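Local coordinates for protein M32 carboxypeptidase (Chitinophagaceae bacterium, PDB 7A03) that probably removes amino acids one at a time from the C-terminal ends of peptides, as a metal-dependent carboxypeptidase of the M32 family, at residues A[14-26]-A[278-290]. Sequence-based numbering, arbitrary orientation.
Sequences YKQKMQKIADVRN and LPTEQYGLPCGEA
Leu285 meets the helix chiefly through CD2, which lies 3.7 Å from Met18 CB and also touches the Tyr14 ring obliquely near CE2. Beside it, Pro286 CD packs against Tyr14 OH, a hydroxyl that hydrogen-bonds Ser91 of helix 82-100, so the same tyrosine faces both the loop and that helix. The loop comes closest to the helix at Gly284, whose CA is 4.9 Å from Gln19 CA; the same CA packs against Ala22 CB. Gly284 occupies the third position of a type II turn, Gln282 to Leu285, where its positive phi (84°) suits glycine; a CB would also press on Met18 O and Ala22 CB. A water donates to both Met18 O and Gly284 O, joining the two backbones.

Tyr283 stands with CG anti to its N (chi1 173°), which brings the ring obliquely up to the helix, past Ala22 CB to the Asp23 and Asn26 side chains. Tyr283 OH donates to Asp23 OD1 (2.6 Å), which lies near the ring plane at the edge and uses the anti lone pair, and it accepts from Asn26 ND2 (3.1 Å). Tyr283 O accepts from Gln19 NE2 at 3.0 Å, 20° out of the carbonyl plane. Replacing Tyr283 with a phenylalanine would probably keep the ring against Ala22 but leave Asp23 OD1 and Asn26 ND2 without their shared mate. Farther out, the extended chain of Lys15 crosses Glu281 at about a right angle; Lys15 NZ and Glu281 OE2 form a salt bridge at 3.3 Å, its hydrogen bond weak.

The loop between helices 258-277 and 293-307, which follows the helix bearing an HExxH pattern expected in this peptidase clan, is thus joined to helix 9-37 by bonds from both ends of Tyr283. Two of the four direct bonds join neutral groups, the shortest ends on the Asp23 carboxylate, and the long Lys15–Glu281 pair is probably a looser electrostatic link.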
# COMPACT_ATOMS: atom_id res chain seq x y z
N TYR A 14 -2.80 -8.56 29.77
CA TYR A 14 -3.11 -8.38 28.35
C TYR A 14 -1.90 -7.84 27.58
O TYR A 14 -1.54 -8.36 26.51
CB TYR A 14 -4.32 -7.45 28.21
CG TYR A 14 -4.43 -6.77 26.87
CD1 TYR A 14 -4.89 -7.45 25.75
CD2 TYR A 14 -4.09 -5.43 26.73
CE1 TYR A 14 -5.01 -6.81 24.51
CE2 TYR A 14 -4.19 -4.79 25.51
CZ TYR A 14 -4.66 -5.48 24.40
OH TYR A 14 -4.75 -4.81 23.19
N LYS A 15 -1.27 -6.79 28.11
CA LYS A 15 -0.12 -6.21 27.45
C LYS A 15 1.04 -7.21 27.34
O LYS A 15 1.69 -7.29 26.29
CB LYS A 15 0.30 -4.93 28.19
CG LYS A 15 1.34 -4.08 27.49
CD LYS A 15 1.65 -2.85 28.33
CE LYS A 15 2.71 -1.98 27.67
NZ LYS A 15 3.12 -0.86 28.57
N GLN A 16 1.27 -8.00 28.39
CA GLN A 16 2.35 -8.98 28.35
C GLN A 16 2.09 -10.02 27.25
O GLN A 16 2.98 -10.34 26.46
CB GLN A 16 2.48 -9.64 29.73
CG GLN A 16 3.55 -10.71 29.82
CD GLN A 16 3.05 -12.08 29.41
OE1 GLN A 16 1.93 -12.47 29.77
NE2 GLN A 16 3.86 -12.82 28.66
N LYS A 17 0.85 -10.51 27.17
CA LYS A 17 0.54 -11.50 26.14
C LYS A 17 0.70 -10.93 24.74
O LYS A 17 1.28 -11.57 23.85
CB LYS A 17 -0.88 -12.04 26.33
CG LYS A 17 -1.05 -12.89 27.57
CD LYS A 17 -2.50 -13.30 27.75
CE LYS A 17 -2.69 -14.14 28.99
NZ LYS A 17 -1.94 -15.43 28.92
N MET A 18 0.19 -9.71 24.53
CA MET A 18 0.27 -9.10 23.20
C MET A 18 1.71 -8.78 22.83
O MET A 18 2.10 -8.88 21.67
CB MET A 18 -0.57 -7.83 23.16
CG MET A 18 -2.05 -8.05 23.40
SD MET A 18 -2.79 -9.28 22.31
CE MET A 18 -2.78 -8.38 20.77
N GLN A 19 2.52 -8.39 23.81
CA GLN A 19 3.90 -8.04 23.49
C GLN A 19 4.71 -9.29 23.17
O GLN A 19 5.58 -9.24 22.30
CB GLN A 19 4.48 -7.15 24.58
CG GLN A 19 3.75 -5.80 24.56
CD GLN A 19 4.35 -4.76 25.47
OE1 GLN A 19 4.96 -5.08 26.49
NE2 GLN A 19 4.17 -3.49 25.11
N LYS A 20 4.40 -10.42 23.81
CA LYS A 20 5.04 -11.68 23.44
C LYS A 20 4.69 -12.07 22.00
O LYS A 20 5.57 -12.43 21.20
CB LYS A 20 4.59 -12.77 24.43
CG LYS A 20 5.08 -14.17 24.12
CD LYS A 20 4.61 -15.12 25.21
CE LYS A 20 4.86 -16.56 24.82
NZ LYS A 20 4.34 -17.49 25.87
N ILE A 21 3.39 -11.97 21.66
CA ILE A 21 2.98 -12.25 20.28
C ILE A 21 3.72 -11.34 19.31
O ILE A 21 4.19 -11.77 18.25
CB ILE A 21 1.45 -12.09 20.15
CG1 ILE A 21 0.72 -13.20 20.91
CG2 ILE A 21 1.03 -12.09 18.68
CD1 ILE A 21 -0.71 -12.83 21.23
N ALA A 22 3.81 -10.05 19.65
CA ALA A 22 4.49 -9.10 18.77
C ALA A 22 5.97 -9.44 18.62
O ALA A 22 6.54 -9.26 17.55
CB ALA A 22 4.31 -7.67 19.29
N ASP A 23 6.61 -9.91 19.70
CA ASP A 23 8.00 -10.33 19.60
C ASP A 23 8.16 -11.44 18.58
O ASP A 23 9.09 -11.41 17.76
CB ASP A 23 8.51 -10.82 20.96
CG ASP A 23 8.74 -9.71 21.94
OD1 ASP A 23 8.79 -8.53 21.51
OD2 ASP A 23 8.87 -9.99 23.14
N VAL A 24 7.27 -12.44 18.62
CA VAL A 24 7.34 -13.51 17.62
C VAL A 24 7.10 -12.96 16.22
O VAL A 24 7.80 -13.33 15.26
CB VAL A 24 6.36 -14.65 17.95
CG1 VAL A 24 6.51 -15.76 16.93
CG2 VAL A 24 6.62 -15.18 19.36
N ARG A 25 6.10 -12.09 16.06
CA ARG A 25 5.78 -11.60 14.72
C ARG A 25 6.91 -10.74 14.16
O ARG A 25 7.23 -10.80 12.97
CB ARG A 25 4.45 -10.85 14.73
CG ARG A 25 3.26 -11.74 15.06
CD ARG A 25 1.96 -11.31 14.40
NE ARG A 25 0.86 -12.20 14.78
CZ ARG A 25 0.55 -13.33 14.15
NH1 ARG A 25 1.24 -13.71 13.08
NH2 ARG A 25 -0.46 -14.08 14.58
N ASN A 26 7.57 -9.97 15.02
CA ASN A 26 8.70 -9.18 14.56
C ASN A 26 9.92 -10.05 14.27
O ASN A 26 10.69 -9.73 13.35
CB ASN A 26 9.00 -8.07 15.56
CG ASN A 26 7.98 -6.96 15.49
OD1 ASN A 26 7.69 -6.45 14.39
ND2 ASN A 26 7.41 -6.60 16.63
N LEU A 278 5.09 5.69 15.28
CA LEU A 278 4.19 4.98 16.18
C LEU A 278 4.81 4.88 17.57
O LEU A 278 6.03 4.78 17.71
CB LEU A 278 3.89 3.58 15.63
CG LEU A 278 3.10 3.57 14.31
CD1 LEU A 278 3.29 2.29 13.52
CD2 LEU A 278 1.62 3.85 14.55
N PRO A 279 4.00 4.93 18.63
CA PRO A 279 4.57 5.00 19.99
C PRO A 279 5.15 3.66 20.45
O PRO A 279 4.50 2.61 20.33
CB PRO A 279 3.40 5.44 20.87
CG PRO A 279 2.16 5.15 20.07
CD PRO A 279 2.54 5.10 18.62
N THR A 280 6.37 3.71 21.00
CA THR A 280 7.00 2.50 21.51
C THR A 280 6.24 1.91 22.68
O THR A 280 6.24 0.68 22.85
CB THR A 280 8.47 2.77 21.87
OG1 THR A 280 8.54 3.85 22.80
CG2 THR A 280 9.26 3.11 20.64
N GLU A 281 5.58 2.74 23.49
CA GLU A 281 4.84 2.23 24.64
C GLU A 281 3.62 1.42 24.23
O GLU A 281 3.07 0.68 25.06
CB GLU A 281 4.41 3.37 25.57
CG GLU A 281 4.30 2.97 27.04
CD GLU A 281 5.59 2.37 27.59
OE1 GLU A 281 6.69 2.83 27.20
OE2 GLU A 281 5.50 1.43 28.41
N GLN A 282 3.18 1.55 22.97
CA GLN A 282 2.05 0.80 22.44
C GLN A 282 2.47 -0.38 21.60
O GLN A 282 1.64 -0.95 20.88
CB GLN A 282 1.15 1.73 21.63
CG GLN A 282 0.46 2.75 22.47
CD GLN A 282 -0.59 2.13 23.36
OE1 GLN A 282 -1.44 1.36 22.90
NE2 GLN A 282 -0.56 2.49 24.65
N TYR A 283 3.74 -0.76 21.67
CA TYR A 283 4.26 -1.91 20.94
C TYR A 283 3.37 -3.13 21.15
O TYR A 283 3.05 -3.49 22.28
CB TYR A 283 5.65 -2.19 21.49
CG TYR A 283 6.32 -3.46 20.99
CD1 TYR A 283 6.99 -3.47 19.78
CD2 TYR A 283 6.28 -4.64 21.74
CE1 TYR A 283 7.62 -4.61 19.32
CE2 TYR A 283 6.90 -5.79 21.27
CZ TYR A 283 7.57 -5.76 20.07
OH TYR A 283 8.19 -6.90 19.62
N GLY A 284 2.96 -3.76 20.05
CA GLY A 284 2.14 -4.95 20.13
C GLY A 284 0.65 -4.71 20.29
O GLY A 284 -0.11 -5.68 20.23
N LEU A 285 0.21 -3.47 20.45
CA LEU A 285 -1.18 -3.15 20.75
C LEU A 285 -1.79 -2.39 19.59
O LEU A 285 -1.08 -1.74 18.81
CB LEU A 285 -1.27 -2.29 22.02
CG LEU A 285 -0.40 -2.76 23.19
CD1 LEU A 285 -0.59 -1.86 24.41
CD2 LEU A 285 -0.78 -4.18 23.58
N PRO A 286 -3.12 -2.42 19.45
CA PRO A 286 -3.74 -1.75 18.29
C PRO A 286 -3.38 -0.29 18.17
O PRO A 286 -3.15 0.20 17.06
CB PRO A 286 -5.24 -1.99 18.50
CG PRO A 286 -5.30 -3.28 19.30
CD PRO A 286 -4.11 -3.18 20.24
N CYS A 287 -3.27 0.43 19.29
CA CYS A 287 -2.88 1.83 19.22
C CYS A 287 -1.39 2.03 18.98
O CYS A 287 -0.93 3.17 18.96
CB CYS A 287 -3.41 2.62 20.43
SG CYS A 287 -5.23 2.69 20.47
N GLY A 288 -0.62 0.96 18.75
CA GLY A 288 0.74 1.06 18.28
C GLY A 288 0.97 0.55 16.87
O GLY A 288 2.13 0.40 16.47
N GLU A 289 -0.10 0.24 16.12
CA GLU A 289 -0.03 -0.28 14.76
C GLU A 289 -0.59 0.75 13.78
O GLU A 289 -1.46 1.55 14.13
CB GLU A 289 -0.87 -1.57 14.63
CG GLU A 289 -0.38 -2.71 15.52
CD GLU A 289 -1.36 -3.89 15.60
OE1 GLU A 289 -2.48 -3.78 15.06
OE2 GLU A 289 -1.00 -4.93 16.21
N ALA A 290 -0.08 0.73 12.55
CA ALA A 290 -0.61 1.60 11.50
C ALA A 290 -2.13 1.44 11.41
O ALA A 290 -2.67 0.35 11.59
CB ALA A 290 0.01 1.23 10.16
O HOH W 1 0.65 -8.24 19.32